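Local structure of kinesin-like protein (Caenorhabditis elegans, 5X3E) at residues Ile55-Ile60 with Glu89-Ala94; Thr95-Thr100 with Pro143-Val148; Ser207-Asn210 with Val214-Val217; Met305-Tyr310 with Tyr316-Ser321. The protein is a kinesin-6 motor protein, Zen4, captured in the apo state, whose P-loop NTPase-type motor domain probably couples ATP hydrolysis to force generation along microtubules. All coordinates share one frame; numbering follows the deposited sequence.

Contact 1: Ile55-Ile60 with Glu89-Ala94; sequences IDEGSI and ENDGQA
Glu57 and Asp91 reach for each other from opposite directions, and only their carboxylates meet: OE2 of Glu57 lies 3.3 Å from OD2 of Asp91. Both atoms are acceptors, so this is a close approach of like charges and not a bond. The two carboxylate planes stand 74° apart. The chain of Glu57 bends at CB-CG (chi2 75°), which swings its end nearer to Asp91 than its first bond would suggest.

Two acidic residues are probably tolerated here because Arg85 lies near both, its NH2 making long, weak ion pairs with Glu57 OE2 and with Asp91 OD1. Asp91 has a further anchor, its OD2 accepting a hydrogen bond from the backbone N of Ser88.

Further out, Glu57 sits in a tight turn with a positive phi of 62°, closed by the bond from Ile55 N to Ser59 O at 2.9 Å. Its backbone is also bonded to Val86, and that of Gly58 to Phe83. This turn joins strands 52-54 and 59-62 of the small antiparallel sheet, while Asp91 follows strand 86-87 and directly precedes Gly92, the N-cap residue of helix 93-109.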
loop_
_atom_site.group_PDB
_atom_site.type_symbol
_atom_site.label_atom_id
_atom_site.label_comp_id
_atom_site.label_asym_id
_atom_site.label_seq_id
_atom_site.Cartn_x
_atom_site.Cartn_y
_atom_site.Cartn_z
ATOM N N ILE A 55 3.328 25.986 7.464
ATOM C CA ILE A 55 2.652 27.274 7.552
ATOM C C ILE A 55 1.152 27.075 7.723
ATOM O O ILE A 55 0.629 27.113 8.842
ATOM C CB ILE A 55 2.930 28.132 6.307
ATOM C CG1 ILE A 55 4.421 28.164 5.988
ATOM C CG2 ILE A 55 2.411 29.540 6.516
ATOM C CD1 ILE A 55 4.725 28.896 4.704
ATOM N N ASP A 56 0.457 26.868 6.604
ATOM C CA ASP A 56 -1.000 26.900 6.531
ATOM C C ASP A 56 -1.674 25.625 7.013
ATOM O O ASP A 56 -2.901 25.526 6.897
ATOM C CB ASP A 56 -1.444 27.160 5.087
ATOM C CG ASP A 56 -1.243 28.597 4.658
ATOM O OD1 ASP A 56 -0.589 29.361 5.399
ATOM O OD2 ASP A 56 -1.741 28.961 3.572
ATOM N N GLU A 57 -0.921 24.649 7.523
ATOM C CA GLU A 57 -1.383 23.271 7.684
ATOM C C GLU A 57 -1.719 22.636 6.337
ATOM O O GLU A 57 -2.220 21.506 6.286
ATOM C CB GLU A 57 -2.579 23.172 8.651
ATOM C CG GLU A 57 -2.752 21.825 9.371
ATOM C CD GLU A 57 -1.750 21.605 10.502
ATOM O OE1 GLU A 57 -1.002 22.547 10.833
ATOM O OE2 GLU A 57 -1.713 20.488 11.064
ATOM N N GLY A 58 -1.458 23.357 5.247
ATOM C CA GLY A 58 -1.540 22.845 3.894
ATOM C C GLY A 58 -0.420 23.409 3.038
ATOM O O GLY A 58 -0.443 23.272 1.811
ATOM N N SER A 59 0.559 24.056 3.675
ATOM C CA SER A 59 1.680 24.669 2.973
ATOM C C SER A 59 2.955 24.515 3.791
ATOM O O SER A 59 2.916 24.406 5.021
ATOM C CB SER A 59 1.428 26.157 2.694
ATOM O OG SER A 59 0.205 26.347 2.003
ATOM N N ILE A 60 4.091 24.541 3.093
ATOM C CA ILE A 60 5.409 24.352 3.693
ATOM C C ILE A 60 6.394 25.278 2.993
ATOM O O ILE A 60 6.402 25.362 1.761
ATOM C CB ILE A 60 5.884 22.889 3.588
ATOM C CG1 ILE A 60 5.216 22.031 4.658
ATOM C CG2 ILE A 60 7.400 22.796 3.698
ATOM C CD1 ILE A 60 5.743 20.624 4.700
ATOM N N GLU A 89 4.975 17.810 13.772
ATOM C CA GLU A 89 5.441 16.865 14.784
ATOM C C GLU A 89 4.353 16.525 15.794
ATOM O O GLU A 89 4.372 15.443 16.391
ATOM C CB GLU A 89 6.652 17.436 15.520
ATOM C CG GLU A 89 7.707 18.059 14.626
ATOM C CD GLU A 89 8.837 18.677 15.429
ATOM O OE1 GLU A 89 9.788 19.208 14.815
ATOM O OE2 GLU A 89 8.775 18.624 16.678
ATOM N N ASN A 90 3.397 17.428 15.995
ATOM C CA ASN A 90 2.373 17.199 17.001
ATOM C C ASN A 90 1.303 16.221 16.530
ATOM O O ASN A 90 0.670 15.556 17.359
ATOM C CB ASN A 90 1.746 18.530 17.401
ATOM C CG ASN A 90 2.778 19.536 17.867
ATOM O OD1 ASN A 90 3.012 20.554 17.212
ATOM N ND2 ASN A 90 3.407 19.255 19.004
ATOM N N ASP A 91 1.086 16.118 15.222
ATOM C CA ASP A 91 0.076 15.212 14.687
ATOM C C ASP A 91 0.532 13.769 14.885
ATOM O O ASP A 91 1.529 13.339 14.296
ATOM C CB ASP A 91 -0.172 15.514 13.211
ATOM C CG ASP A 91 -0.899 16.833 12.996
ATOM O OD1 ASP A 91 -1.964 17.044 13.610
ATOM O OD2 ASP A 91 -0.399 17.664 12.210
ATOM N N GLY A 92 -0.207 13.011 15.700
ATOM C CA GLY A 92 0.159 11.644 16.016
ATOM C C GLY A 92 -0.347 10.633 14.990
ATOM O O GLY A 92 -0.937 10.976 13.966
ATOM N N GLN A 93 -0.098 9.356 15.291
ATOM C CA GLN A 93 -0.435 8.282 14.358
ATOM C C GLN A 93 -1.930 8.248 14.072
ATOM O O GLN A 93 -2.353 8.118 12.916
ATOM C CB GLN A 93 0.015 6.937 14.925
ATOM C CG GLN A 93 1.497 6.818 15.196
ATOM C CD GLN A 93 2.316 6.680 13.937
ATOM O OE1 GLN A 93 2.377 7.591 13.111
ATOM N NE2 GLN A 93 2.951 5.528 13.779
ATOM N N ALA A 94 -2.747 8.340 15.124
ATOM C CA ALA A 94 -4.195 8.283 14.955
ATOM C C ALA A 94 -4.689 9.397 14.040
ATOM O O ALA A 94 -5.588 9.181 13.219
ATOM C CB ALA A 94 -4.880 8.363 16.318
#

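Contact 2: Thr95-Thr100 with Pro143-Val148; sequences TVFERT and PRTLDV. With SO4 (sulfate ion), chain Q.
The hydroxyl OG1 of Thr145 is hydrogen-bonded to Leu141 O, one turn back along its own helix, and in that position it meets the Phe97 ring at the edge, in plane, 3.4 Å from CE1. A threonine fits here because its polar atom is satisfied by its own helix and can border an aromatic ring.

The ring is turned so that one face receives Arg144: the CB atom sits almost over the centre, 3.6 Å from the centroid and 12° off the normal, a CH-pi contact. With CG anti to the backbone N (chi1 168°), Phe97 extends across to helix 141-152, where Val148 CG2 touches CZ near the ring plane at 3.5 Å. The aliphatic part of Arg144 runs on past the ring, CD lying 3.8 Å from Phe97 CB, and carries the guanidinium to a salt bridge with Glu202 and to the carbonyls of Glu136 and Thr139. The short helix axes approach to 10.9 Å and cross at -62°.

A leucine in place of Phe97 would probably open a gap against Val148 and deprive Arg144 CB of its aromatic face. On the far side of helix 93-109, Arg99 NE holds a sulfate only weakly, while its NH2 pairs with Glu37. No hydrogen bond spans the two segments, so they adhere by dispersion and CH-pi contact, the polar ends being satisfied by other residues.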
loop_
_atom_site.group_PDB
_atom_site.type_symbol
_atom_site.label_atom_id
_atom_site.label_comp_id
_atom_site.label_asym_id
_atom_site.label_seq_id
_atom_site.Cartn_x
_atom_site.Cartn_y
_atom_site.Cartn_z
ATOM N N THR A 95 -4.115 10.596 14.166
ATOM C CA THR A 95 -4.533 11.699 13.305
ATOM C C THR A 95 -4.136 11.447 11.858
ATOM O O THR A 95 -4.934 11.672 10.941
ATOM C CB THR A 95 -3.944 13.019 13.806
ATOM O OG1 THR A 95 -4.462 13.313 15.109
ATOM C CG2 THR A 95 -4.295 14.153 12.860
ATOM N N VAL A 96 -2.906 10.977 11.638
ATOM C CA VAL A 96 -2.470 10.617 10.292
ATOM C C VAL A 96 -3.381 9.546 9.709
ATOM O O VAL A 96 -3.891 9.684 8.594
ATOM C CB VAL A 96 -1.003 10.156 10.302
ATOM C CG1 VAL A 96 -0.625 9.567 8.945
ATOM C CG2 VAL A 96 -0.097 11.315 10.638
ATOM N N PHE A 97 -3.622 8.477 10.473
ATOM C CA PHE A 97 -4.385 7.339 9.965
ATOM C C PHE A 97 -5.777 7.754 9.491
ATOM O O PHE A 97 -6.218 7.353 8.407
ATOM C CB PHE A 97 -4.482 6.262 11.044
ATOM C CG PHE A 97 -5.470 5.184 10.730
ATOM C CD1 PHE A 97 -5.231 4.288 9.699
ATOM C CD2 PHE A 97 -6.642 5.067 11.459
ATOM C CE1 PHE A 97 -6.144 3.290 9.403
ATOM C CE2 PHE A 97 -7.556 4.073 11.171
ATOM C CZ PHE A 97 -7.307 3.182 10.144
ATOM N N GLU A 98 -6.493 8.550 10.289
ATOM C CA GLU A 98 -7.837 8.958 9.887
ATOM C C GLU A 98 -7.810 9.840 8.642
ATOM O O GLU A 98 -8.681 9.726 7.775
ATOM C CB GLU A 98 -8.543 9.681 11.032
ATOM C CG GLU A 98 -8.706 8.847 12.287
ATOM C CD GLU A 98 -9.623 9.508 13.292
ATOM O OE1 GLU A 98 -10.458 10.338 12.868
ATOM O OE2 GLU A 98 -9.507 9.203 14.499
ATOM N N ARG A 99 -6.832 10.739 8.550
ATOM C CA ARG A 99 -6.744 11.672 7.433
ATOM C C ARG A 99 -6.166 11.028 6.175
ATOM O O ARG A 99 -6.360 11.551 5.072
ATOM C CB ARG A 99 -5.911 12.885 7.871
ATOM C CG ARG A 99 -5.813 14.021 6.869
ATOM C CD ARG A 99 -7.159 14.372 6.288
ATOM N NE ARG A 99 -7.048 15.389 5.248
ATOM C CZ ARG A 99 -6.687 15.137 3.994
ATOM N NH1 ARG A 99 -6.392 13.897 3.620
ATOM N NH2 ARG A 99 -6.619 16.124 3.110
ATOM N N THR A 100 -5.500 9.886 6.318
ATOM C CA THR A 100 -4.762 9.240 5.245
ATOM C C THR A 100 -5.399 7.946 4.751
ATOM O O THR A 100 -5.291 7.636 3.561
ATOM C CB THR A 100 -3.319 8.981 5.718
ATOM O OG1 THR A 100 -2.572 10.201 5.648
ATOM C CG2 THR A 100 -2.626 7.962 4.912
ATOM N N PRO A 143 -1.054 -1.547 10.270
ATOM C CA PRO A 143 -1.820 -2.349 11.239
ATOM C C PRO A 143 -3.169 -1.743 11.571
ATOM O O PRO A 143 -4.155 -2.481 11.711
ATOM C CB PRO A 143 -0.896 -2.399 12.463
ATOM C CG PRO A 143 0.460 -2.042 11.946
ATOM C CD PRO A 143 0.205 -1.057 10.860
ATOM N N ARG A 144 -3.250 -0.412 11.683
ATOM C CA ARG A 144 -4.538 0.230 11.928
ATOM C C ARG A 144 -5.504 -0.031 10.782
ATOM O O ARG A 144 -6.699 -0.264 11.008
ATOM C CB ARG A 144 -4.356 1.733 12.141
ATOM C CG ARG A 144 -3.524 2.097 13.360
ATOM C CD ARG A 144 -3.384 3.603 13.495
ATOM N NE ARG A 144 -2.416 3.961 14.526
ATOM C CZ ARG A 144 -2.738 4.240 15.784
ATOM N NH1 ARG A 144 -4.009 4.215 16.162
ATOM N NH2 ARG A 144 -1.792 4.549 16.661
ATOM N N THR A 145 -5.011 0.036 9.542
ATOM C CA THR A 145 -5.849 -0.287 8.393
ATOM C C THR A 145 -6.357 -1.722 8.475
ATOM O O THR A 145 -7.547 -1.984 8.265
ATOM C CB THR A 145 -5.081 -0.056 7.092
ATOM O OG1 THR A 145 -4.800 1.340 6.941
ATOM C CG2 THR A 145 -5.914 -0.519 5.915
ATOM N N LEU A 146 -5.466 -2.671 8.775
ATOM C CA LEU A 146 -5.899 -4.055 8.939
ATOM C C LEU A 146 -6.935 -4.182 10.047
ATOM O O LEU A 146 -7.927 -4.907 9.898
ATOM C CB LEU A 146 -4.703 -4.959 9.233
ATOM C CG LEU A 146 -3.687 -5.188 8.116
ATOM C CD1 LEU A 146 -2.434 -5.862 8.680
ATOM C CD2 LEU A 146 -4.314 -6.015 6.991
ATOM N N ASP A 147 -6.709 -3.500 11.174
ATOM C CA ASP A 147 -7.678 -3.509 12.268
ATOM C C ASP A 147 -9.041 -3.023 11.800
ATOM O O ASP A 147 -10.056 -3.705 11.979
ATOM C CB ASP A 147 -7.178 -2.630 13.418
ATOM C CG ASP A 147 -6.093 -3.292 14.238
ATOM O OD1 ASP A 147 -6.093 -4.537 14.341
ATOM O OD2 ASP A 147 -5.245 -2.558 14.790
ATOM N N VAL A 148 -9.079 -1.839 11.189
ATOM C CA VAL A 148 -10.345 -1.217 10.824
ATOM C C VAL A 148 -11.068 -2.030 9.755
ATOM O O VAL A 148 -12.300 -2.161 9.793
ATOM C CB VAL A 148 -10.099 0.234 10.384
ATOM C CG1 VAL A 148 -11.344 0.821 9.770
ATOM C CG2 VAL A 148 -9.654 1.058 11.582
HETATM S S SO4 Q . -8.350 18.280 7.327
HETATM O O1 SO4 Q . -7.378 17.387 7.957
HETATM O O2 SO4 Q . -8.518 19.474 8.153
HETATM O O3 SO4 Q . -7.885 18.662 5.993
HETATM O O4 SO4 Q . -9.634 17.595 7.214
#

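Contact 3: Ser207-Asn210 with Val214-Val217; sequences SGYN and VCSV. With SO4 (sulfate ion), chain T; SO4 (sulfate ion), chain J.
Tyr209 points its ring at strand 213-225 with the hydroxyl leading, and Cys215 turns its side chain back to meet it. The phenol oxygen OH comes within 3.3 Å of Cys215 CB and lies close to the backbone carbon of Val214. The sulfur approaches obliquely: SG is 4.9 Å from the ring centroid at 55° from the normal, with its nearest ring carbons CE2 and CZ both 4.0 Å away. Two torsions bring the groups together. The ring of Tyr209 is thrown out from the loop by a trans first torsion (chi1 -179°), while SG of Cys215 sits between its own N and carbonyl carbon (chi1 72°).

A tyrosine suits this buried place because its hydroxyl is hydrogen-bonded to Met213 O while the ring packs beside a small, polarisable thiol; the Cys215 side chain also touches Leu303 and Met305 of the adjoining strand.

Beside the tyrosine, Ser207 grips one sulfate oxygen, O4, through its backbone N at 2.7 Å and through OG, and Asn210 ND2 donates to a second sulfate; both ions probably come from the crystallisation liquor. The arrangement is a cysteine sulfur-aromatic contact, joining the loop to the start of strand 213-225 in the mixed sheet of the kinesin motor domain.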
loop_
_atom_site.group_PDB
_atom_site.type_symbol
_atom_site.label_atom_id
_atom_site.label_comp_id
_atom_site.label_asym_id
_atom_site.label_seq_id
_atom_site.Cartn_x
_atom_site.Cartn_y
_atom_site.Cartn_z
ATOM N N SER A 207 -18.684 2.068 8.565
ATOM C CA SER A 207 -19.841 1.482 7.910
ATOM C C SER A 207 -19.685 1.588 6.396
ATOM O O SER A 207 -18.902 2.390 5.882
ATOM C CB SER A 207 -21.127 2.183 8.342
ATOM O OG SER A 207 -21.137 3.503 7.839
ATOM N N GLY A 208 -20.444 0.763 5.684
ATOM C CA GLY A 208 -20.419 0.802 4.240
ATOM C C GLY A 208 -20.276 -0.563 3.604
ATOM O O GLY A 208 -20.378 -0.696 2.382
ATOM N N TYR A 209 -20.034 -1.587 4.418
ATOM C CA TYR A 209 -19.953 -2.937 3.888
ATOM C C TYR A 209 -21.316 -3.391 3.379
ATOM O O TYR A 209 -22.350 -3.109 3.983
ATOM C CB TYR A 209 -19.438 -3.914 4.940
ATOM C CG TYR A 209 -19.333 -5.320 4.393
ATOM C CD1 TYR A 209 -20.351 -6.245 4.589
ATOM C CD2 TYR A 209 -18.223 -5.712 3.656
ATOM C CE1 TYR A 209 -20.261 -7.524 4.072
ATOM C CE2 TYR A 209 -18.124 -6.985 3.134
ATOM C CZ TYR A 209 -19.142 -7.887 3.342
ATOM O OH TYR A 209 -19.038 -9.157 2.823
ATOM N N ASN A 210 -21.302 -4.120 2.267
ATOM C CA ASN A 210 -22.516 -4.568 1.593
ATOM C C ASN A 210 -22.927 -5.906 2.194
ATOM O O ASN A 210 -22.382 -6.953 1.838
ATOM C CB ASN A 210 -22.258 -4.671 0.094
ATOM C CG ASN A 210 -23.486 -5.065 -0.689
ATOM O OD1 ASN A 210 -24.564 -5.278 -0.129
ATOM N ND2 ASN A 210 -23.332 -5.153 -2.005
ATOM N N VAL A 214 -20.826 -11.741 0.801
ATOM C CA VAL A 214 -19.959 -12.539 1.646
ATOM C C VAL A 214 -18.521 -12.223 1.260
ATOM O O VAL A 214 -18.244 -11.864 0.111
ATOM C CB VAL A 214 -20.304 -14.026 1.471
ATOM C CG1 VAL A 214 -19.307 -14.845 2.132
ATOM C CG2 VAL A 214 -21.626 -14.297 2.136
ATOM N N CYS A 215 -17.590 -12.338 2.207
ATOM C CA CYS A 215 -16.240 -11.883 1.911
ATOM C C CYS A 215 -15.182 -12.735 2.600
ATOM O O CYS A 215 -15.455 -13.499 3.530
ATOM C CB CYS A 215 -16.052 -10.420 2.319
ATOM S SG CYS A 215 -15.967 -10.191 4.115
ATOM N N SER A 216 -13.948 -12.549 2.131
ATOM C CA SER A 216 -12.743 -13.106 2.726
ATOM C C SER A 216 -11.590 -12.175 2.379
ATOM O O SER A 216 -11.622 -11.482 1.357
ATOM C CB SER A 216 -12.452 -14.527 2.223
ATOM O OG SER A 216 -11.294 -15.046 2.852
ATOM N N VAL A 217 -10.567 -12.159 3.227
ATOM C CA VAL A 217 -9.441 -11.248 3.059
ATOM C C VAL A 217 -8.214 -12.051 2.643
ATOM O O VAL A 217 -7.860 -13.053 3.280
ATOM C CB VAL A 217 -9.167 -10.437 4.339
ATOM C CG1 VAL A 217 -7.977 -9.507 4.133
ATOM C CG2 VAL A 217 -10.398 -9.630 4.725
HETATM S S SO4 T . -18.256 6.001 9.436
HETATM O O1 SO4 T . -17.866 5.650 10.799
HETATM O O2 SO4 T . -19.487 6.788 9.477
HETATM O O3 SO4 T . -17.193 6.780 8.804
HETATM O O4 SO4 T . -18.491 4.784 8.665
HETATM S S SO4 J . -20.084 -4.136 -3.888
HETATM O O1 SO4 J . -19.352 -3.642 -2.725
HETATM O O2 SO4 J . -21.094 -3.157 -4.275
HETATM O O3 SO4 J . -19.167 -4.356 -5.006
HETATM O O4 SO4 J . -20.741 -5.393 -3.552
#

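Contact 4: Met305-Tyr310 with Tyr316-Ser321; sequences MAPRAY and YPTMDS
The guanidinium of Arg308 meets a water at its edge, in plane, with NE donating across 2.7 Å, and the same water accepts from the backbone N of Tyr316, so it links the two segments. Tyr316 turns its ring away toward Ile161, and its OH is hydrogen-bonded to Arg173 O.

The backbones form a single antiparallel bridge between segment 305-310 and the loop that follows. Arg308 and Pro317 are the non-hydrogen-bonded pair, a place that tolerates a proline, since no N-H of this residue is used across the bridge. Around them Thr318 N donates to Pro307 O at 2.9 Å, nearly along the C=O axis, and Ala309 N donates to Tyr316 O at 2.8 Å. The fully extended chain of Arg308 carries its NE out to the water.

Thr318 adds to the grip. Its OG1, set between the backbone N and carbonyl carbon by chi1 of 56°, makes a weak second bond to Pro307 O at 3.4 Å and packs against the Pro307 ring, while CG2 faces Ala309. A glycine in place of Thr318 would probably leave Pro307 O with its backbone donor but without this weak second one, and would open a gap beside Ala309. The small Ala306 lets the proline come close: its CB lies 3.7 Å from Pro317 CB, and both side chains touch Phe162.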
loop_
_atom_site.group_PDB
_atom_site.type_symbol
_atom_site.label_atom_id
_atom_site.label_comp_id
_atom_site.label_asym_id
_atom_site.label_seq_id
_atom_site.Cartn_x
_atom_site.Cartn_y
_atom_site.Cartn_z
ATOM N N MET A 305 -15.106 -10.628 -2.498
ATOM C CA MET A 305 -16.526 -10.641 -2.175
ATOM C C MET A 305 -17.310 -11.467 -3.188
ATOM O O MET A 305 -16.900 -11.615 -4.342
ATOM C CB MET A 305 -17.091 -9.211 -2.122
ATOM C CG MET A 305 -16.654 -8.426 -0.893
ATOM S SD MET A 305 -16.762 -6.635 -1.074
ATOM C CE MET A 305 -18.459 -6.466 -1.571
ATOM N N ALA A 306 -18.435 -12.021 -2.741
ATOM C CA ALA A 306 -19.360 -12.734 -3.615
ATOM C C ALA A 306 -20.756 -12.632 -3.022
ATOM O O ALA A 306 -20.901 -12.530 -1.798
ATOM C CB ALA A 306 -18.970 -14.209 -3.796
ATOM N N PRO A 307 -21.795 -12.651 -3.857
ATOM C CA PRO A 307 -23.168 -12.537 -3.347
ATOM C C PRO A 307 -23.493 -13.628 -2.336
ATOM O O PRO A 307 -23.218 -14.809 -2.561
ATOM C CB PRO A 307 -24.023 -12.675 -4.611
ATOM C CG PRO A 307 -23.139 -12.215 -5.710
ATOM C CD PRO A 307 -21.743 -12.610 -5.326
ATOM N N ARG A 308 -24.089 -13.219 -1.218
ATOM C CA ARG A 308 -24.458 -14.172 -0.184
ATOM C C ARG A 308 -25.576 -15.084 -0.667
ATOM O O ARG A 308 -26.521 -14.644 -1.325
ATOM C CB ARG A 308 -24.898 -13.456 1.092
ATOM C CG ARG A 308 -25.203 -14.440 2.199
ATOM C CD ARG A 308 -25.572 -13.799 3.514
ATOM N NE ARG A 308 -25.866 -14.830 4.505
ATOM C CZ ARG A 308 -26.344 -14.589 5.719
ATOM N NH1 ARG A 308 -26.588 -13.342 6.099
ATOM N NH2 ARG A 308 -26.580 -15.597 6.548
ATOM N N ALA A 309 -25.460 -16.367 -0.338
ATOM C CA ALA A 309 -26.456 -17.345 -0.746
ATOM C C ALA A 309 -27.654 -17.320 0.195
ATOM O O ALA A 309 -27.506 -17.228 1.417
ATOM C CB ALA A 309 -25.845 -18.745 -0.779
ATOM N N TYR A 310 -28.844 -17.378 -0.384
ATOM C CA TYR A 310 -30.063 -17.483 0.399
ATOM C C TYR A 310 -30.342 -18.949 0.739
ATOM O O TYR A 310 -29.649 -19.862 0.285
ATOM C CB TYR A 310 -31.237 -16.865 -0.362
ATOM C CG TYR A 310 -31.130 -15.362 -0.531
ATOM C CD1 TYR A 310 -31.527 -14.498 0.481
ATOM C CD2 TYR A 310 -30.627 -14.807 -1.706
ATOM C CE1 TYR A 310 -31.433 -13.124 0.333
ATOM C CE2 TYR A 310 -30.527 -13.433 -1.865
ATOM C CZ TYR A 310 -30.931 -12.595 -0.840
ATOM O OH TYR A 310 -30.835 -11.225 -0.984
ATOM N N TYR A 316 -22.517 -18.139 3.458
ATOM C CA TYR A 316 -21.844 -18.799 2.353
ATOM C C TYR A 316 -22.126 -18.039 1.070
ATOM O O TYR A 316 -23.217 -17.476 0.913
ATOM C CB TYR A 316 -22.296 -20.259 2.224
ATOM C CG TYR A 316 -21.200 -21.174 1.751
ATOM C CD1 TYR A 316 -20.253 -21.664 2.641
ATOM C CD2 TYR A 316 -21.109 -21.553 0.417
ATOM C CE1 TYR A 316 -19.242 -22.496 2.215
ATOM C CE2 TYR A 316 -20.097 -22.389 -0.018
ATOM C CZ TYR A 316 -19.168 -22.856 0.890
ATOM O OH TYR A 316 -18.155 -23.680 0.481
ATOM N N PRO A 317 -21.177 -18.002 0.140
ATOM C CA PRO A 317 -21.429 -17.356 -1.150
ATOM C C PRO A 317 -22.231 -18.254 -2.078
ATOM O O PRO A 317 -22.299 -19.473 -1.912
ATOM C CB PRO A 317 -20.017 -17.132 -1.705
ATOM C CG PRO A 317 -19.234 -18.271 -1.136
ATOM C CD PRO A 317 -19.779 -18.455 0.261
ATOM N N THR A 318 -22.842 -17.619 -3.075
ATOM C CA THR A 318 -23.374 -18.371 -4.201
ATOM C C THR A 318 -22.216 -19.032 -4.946
ATOM O O THR A 318 -21.111 -18.486 -5.025
ATOM C CB THR A 318 -24.153 -17.450 -5.142
ATOM O OG1 THR A 318 -23.314 -16.371 -5.565
ATOM C CG2 THR A 318 -25.367 -16.875 -4.424
ATOM N N MET A 319 -22.473 -20.214 -5.506
ATOM C CA MET A 319 -21.379 -21.006 -6.056
ATOM C C MET A 319 -20.791 -20.408 -7.327
ATOM O O MET A 319 -19.662 -20.757 -7.690
ATOM C CB MET A 319 -21.856 -22.432 -6.329
ATOM C CG MET A 319 -22.234 -23.206 -5.074
ATOM S SD MET A 319 -20.863 -23.316 -3.905
ATOM C CE MET A 319 -19.644 -24.164 -4.909
ATOM N N ASP A 320 -21.496 -19.490 -7.984
ATOM C CA ASP A 320 -21.048 -18.923 -9.256
ATOM C C ASP A 320 -19.871 -17.983 -9.018
ATOM O O ASP A 320 -20.044 -16.844 -8.580
ATOM C CB ASP A 320 -22.206 -18.205 -9.941
ATOM C CG ASP A 320 -21.827 -17.636 -11.299
ATOM O OD1 ASP A 320 -22.650 -16.893 -11.878
ATOM O OD2 ASP A 320 -20.714 -17.930 -11.788
ATOM N N SER A 321 -18.660 -18.469 -9.319
ATOM C CA SER A 321 -17.435 -17.697 -9.120
ATOM C C SER A 321 -17.366 -16.458 -10.008
ATOM O O SER A 321 -16.640 -15.516 -9.676
ATOM C CB SER A 321 -16.205 -18.576 -9.359
ATOM O OG SER A 321 -15.992 -18.820 -10.737
HETATM O O HOH W 1 -25.418 -17.326 3.450
#

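The four contacts follow one another along the kinesin motor domain, each closing before the next opens. Contacts 1 and 2 share helix 93-109, one at its N-terminal approach and the other on its first turns; their centres are about 16 Å apart and they touch where Gln93 packs on Arg144. Contacts 3 and 4 lie about 12 Å apart between centres and meet through neighbouring antiparallel strands 213-225 and 296-307 of the large mixed sheet. Contact 2 is about 17 Å from contact 3, centre to centre. Contacts 1 and 4, about 44 Å apart between centres, stand on opposite sides of the chain's centre, so the two linked pairs mark different regions of one motor domain.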